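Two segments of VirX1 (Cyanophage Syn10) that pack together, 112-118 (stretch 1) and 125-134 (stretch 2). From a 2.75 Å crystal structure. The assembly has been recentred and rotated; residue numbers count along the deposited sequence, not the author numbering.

Stretch 1 112-118: NTWGKLA
Stretch 2 (125-134) FPPETFARFV

This is an aromatic contact built around one tryptophan: Trp114, on a regular helix, is inserted among three phenylalanines of a turn-plus-helix segment and anchored there by a single hydrogen bond.

Stretch 1 is helical from Thr113 to Ala118 and beyond, with phi/psi near -57/-46 and i to i-4 bonds such as Ala118 N to Trp114 O at 2.9 Å. Stretch 2 begins with Phe125 at phi/psi -135/60 and Pro126 at -64/165, then makes a type I turn from Pro126 to Thr129, closed by Thr129 N to Pro126 O at 2.9 Å. A weakly bonded helix follows from about Thr129 to Val134; its Phe133 N to Thr129 O bond is 2.9 Å. The two helix axes run at 135°, closer to antiparallel than parallel, and approach to 10.4 Å. In register, the CA of Trp114 lies 6.3 Å from the CA of Phe130, and the CA of Ala118 lies 4.9 Å from the CA of Phe125.

Trp114 points toward stretch 2 with chi1 t (177°) and chi2 79°. Its NE1 donates to Thr129 OG1 at 2.8 Å, with an N-H...O angle of 154°, so the indole's polar group is satisfied inside an apolar setting. Thr129 OG1, chi1 p (63°), accepts from the indole and itself donates to Pro126 O at 2.6 Å, so the two bonds form a short chain that ties Trp114 to the turn. Phe130 N is 3.3 Å from Trp114 NE1, but two donors cannot bond. Trp114 NE1 also lies 3.9 Å from Phe125 CD1, at the edge of the Phe125 ring, the ring pair being oblique (planes at 73°).

The backbone also supplies a surface for the indole. Phe130 CA sits over one face, 3.6 Å from the centroid of the five-membered ring and 11° off its normal, a CH-pi contact. The Phe130 ring (chi1 t, 173°; chi2 75°) offers its edge to the face of Trp114 in an offset edge-to-face pair, with planes at 76° and centroids of the two rings, Trp114's five-membered one and Phe130's, 5.5 Å apart.

Leu117 (chi1 m, chi2 t), three residues on from Trp114, a little less than one helical turn, extends the apolar surface. Its CB lies over the Phe125 ring (chi1 m, chi2 -85°), 3.8 Å from the centroid, while its CD1 reaches Phe125 CE1 at 3.7 Å and Phe133 CE1 at 3.5 Å. Phe133 (chi1 t, chi2 83°) thus bridges Leu117 and Trp114, whose CB is 3.8 Å from Phe133 CD2. Thr113 CG2 touches Phe133 CZ at 3.9 Å. At Ala118 the small side chain accompanies a close approach, its CA 3.8 Å from Phe125 CB.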

# COMPACT_ATOMS: atom_id res chain seq x y z
N ASN B 112 2.46 -7.33 22.57
CA ASN B 112 3.83 -7.10 23.10
C ASN B 112 3.94 -7.52 24.58
O ASN B 112 5.07 -7.44 25.13
CB ASN B 112 4.29 -5.65 22.90
CG ASN B 112 4.24 -5.21 21.44
OD1 ASN B 112 4.36 -6.03 20.54
ND2 ASN B 112 4.05 -3.94 21.18
N THR B 113 2.83 -7.92 25.21
CA THR B 113 2.78 -8.31 26.64
C THR B 113 3.74 -9.48 26.87
O THR B 113 4.60 -9.38 27.78
CB THR B 113 1.35 -8.62 27.10
OG1 THR B 113 0.52 -7.46 26.95
CG2 THR B 113 1.25 -9.08 28.55
N TRP B 114 3.64 -10.55 26.08
CA TRP B 114 4.47 -11.76 26.31
C TRP B 114 5.96 -11.40 26.32
O TRP B 114 6.68 -11.86 27.22
CB TRP B 114 4.19 -12.88 25.30
CG TRP B 114 5.11 -14.02 25.58
CD1 TRP B 114 5.00 -14.97 26.55
CD2 TRP B 114 6.39 -14.23 24.97
NE1 TRP B 114 6.09 -15.78 26.55
CE2 TRP B 114 6.97 -15.35 25.59
CE3 TRP B 114 7.10 -13.58 23.95
CZ2 TRP B 114 8.20 -15.86 25.20
CZ3 TRP B 114 8.33 -14.06 23.58
CH2 TRP B 114 8.86 -15.20 24.19
N GLY B 115 6.40 -10.61 25.34
CA GLY B 115 7.79 -10.14 25.21
C GLY B 115 8.27 -9.40 26.45
O GLY B 115 9.41 -9.66 26.87
N LYS B 116 7.46 -8.50 27.03
CA LYS B 116 7.83 -7.77 28.27
C LYS B 116 7.99 -8.77 29.42
O LYS B 116 8.99 -8.64 30.16
CB LYS B 116 6.82 -6.67 28.59
CG LYS B 116 6.82 -5.52 27.58
CD LYS B 116 5.95 -4.35 27.94
CE LYS B 116 6.37 -3.62 29.20
NZ LYS B 116 5.98 -2.19 29.17
N LEU B 117 7.08 -9.75 29.54
CA LEU B 117 7.16 -10.84 30.54
C LEU B 117 8.50 -11.59 30.38
O LEU B 117 9.18 -11.82 31.41
CB LEU B 117 5.98 -11.81 30.38
CG LEU B 117 4.63 -11.29 30.89
CD1 LEU B 117 3.51 -12.26 30.57
CD2 LEU B 117 4.70 -11.05 32.38
N ALA B 118 8.85 -11.94 29.14
CA ALA B 118 10.09 -12.66 28.77
C ALA B 118 11.32 -11.86 29.23
O ALA B 118 12.27 -12.50 29.73
CB ALA B 118 10.12 -12.91 27.28
N PHE B 125 9.45 -17.43 31.50
CA PHE B 125 8.89 -17.18 30.14
C PHE B 125 9.93 -17.46 29.06
O PHE B 125 10.25 -16.59 28.25
CB PHE B 125 8.32 -15.76 30.07
CG PHE B 125 7.09 -15.57 30.91
CD1 PHE B 125 5.84 -15.89 30.41
CD2 PHE B 125 7.19 -15.09 32.20
CE1 PHE B 125 4.71 -15.75 31.20
CE2 PHE B 125 6.06 -14.93 32.98
CZ PHE B 125 4.82 -15.26 32.48
N PRO B 126 10.46 -18.70 28.97
CA PRO B 126 11.29 -19.09 27.83
C PRO B 126 10.47 -19.05 26.54
O PRO B 126 9.24 -19.00 26.59
CB PRO B 126 11.72 -20.52 28.17
CG PRO B 126 10.63 -21.02 29.09
CD PRO B 126 10.26 -19.81 29.92
N PRO B 127 11.14 -19.09 25.36
CA PRO B 127 10.44 -18.99 24.06
C PRO B 127 9.21 -19.91 23.89
O PRO B 127 8.25 -19.48 23.25
CB PRO B 127 11.55 -19.37 23.06
CG PRO B 127 12.84 -18.93 23.74
CD PRO B 127 12.60 -19.17 25.21
N GLU B 128 9.21 -21.12 24.47
CA GLU B 128 8.10 -22.08 24.31
C GLU B 128 6.84 -21.58 25.01
O GLU B 128 5.78 -22.21 24.80
CB GLU B 128 8.46 -23.48 24.83
CG GLU B 128 8.87 -23.53 26.28
CD GLU B 128 10.38 -23.41 26.54
OE1 GLU B 128 11.09 -22.83 25.66
OE2 GLU B 128 10.85 -23.88 27.62
N THR B 129 6.91 -20.51 25.81
CA THR B 129 5.77 -20.00 26.61
C THR B 129 4.91 -19.03 25.80
O THR B 129 3.73 -18.81 26.23
CB THR B 129 6.18 -19.34 27.93
OG1 THR B 129 6.99 -18.19 27.65
CG2 THR B 129 6.89 -20.32 28.85
N PHE B 130 5.41 -18.45 24.69
CA PHE B 130 4.61 -17.53 23.85
C PHE B 130 3.33 -18.24 23.40
O PHE B 130 2.22 -17.66 23.56
CB PHE B 130 5.37 -16.99 22.63
CG PHE B 130 4.48 -16.20 21.71
CD1 PHE B 130 4.08 -14.91 22.04
CD2 PHE B 130 3.99 -16.77 20.53
CE1 PHE B 130 3.24 -14.20 21.20
CE2 PHE B 130 3.16 -16.05 19.68
CZ PHE B 130 2.78 -14.77 20.02
N ALA B 131 3.47 -19.46 22.84
CA ALA B 131 2.33 -20.21 22.27
C ALA B 131 1.30 -20.49 23.39
O ALA B 131 0.10 -20.26 23.17
CB ALA B 131 2.84 -21.48 21.62
N ARG B 132 1.78 -20.95 24.55
CA ARG B 132 0.94 -21.24 25.74
C ARG B 132 0.20 -19.97 26.14
O ARG B 132 -0.96 -20.08 26.53
CB ARG B 132 1.80 -21.70 26.91
CG ARG B 132 2.81 -22.77 26.57
CD ARG B 132 2.84 -23.82 27.64
NE ARG B 132 3.99 -24.69 27.44
CZ ARG B 132 5.12 -24.62 28.11
NH1 ARG B 132 5.30 -23.71 29.06
NH2 ARG B 132 6.09 -25.47 27.83
N PHE B 133 0.88 -18.83 26.06
CA PHE B 133 0.38 -17.53 26.57
C PHE B 133 -0.64 -16.94 25.60
O PHE B 133 -1.33 -16.02 26.02
CB PHE B 133 1.54 -16.57 26.80
CG PHE B 133 1.17 -15.26 27.46
CD1 PHE B 133 1.04 -15.18 28.84
CD2 PHE B 133 0.93 -14.13 26.71
CE1 PHE B 133 0.69 -13.98 29.44
CE2 PHE B 133 0.58 -12.93 27.32
CZ PHE B 133 0.46 -12.85 28.69
N VAL B 134 -0.77 -17.42 24.37
CA VAL B 134 -1.70 -16.79 23.38
C VAL B 134 -2.66 -17.81 22.78
O VAL B 134 -3.64 -17.38 22.15
CB VAL B 134 -0.94 -16.05 22.27
CG1 VAL B 134 -0.07 -14.95 22.86
CG2 VAL B 134 -0.13 -17.00 21.39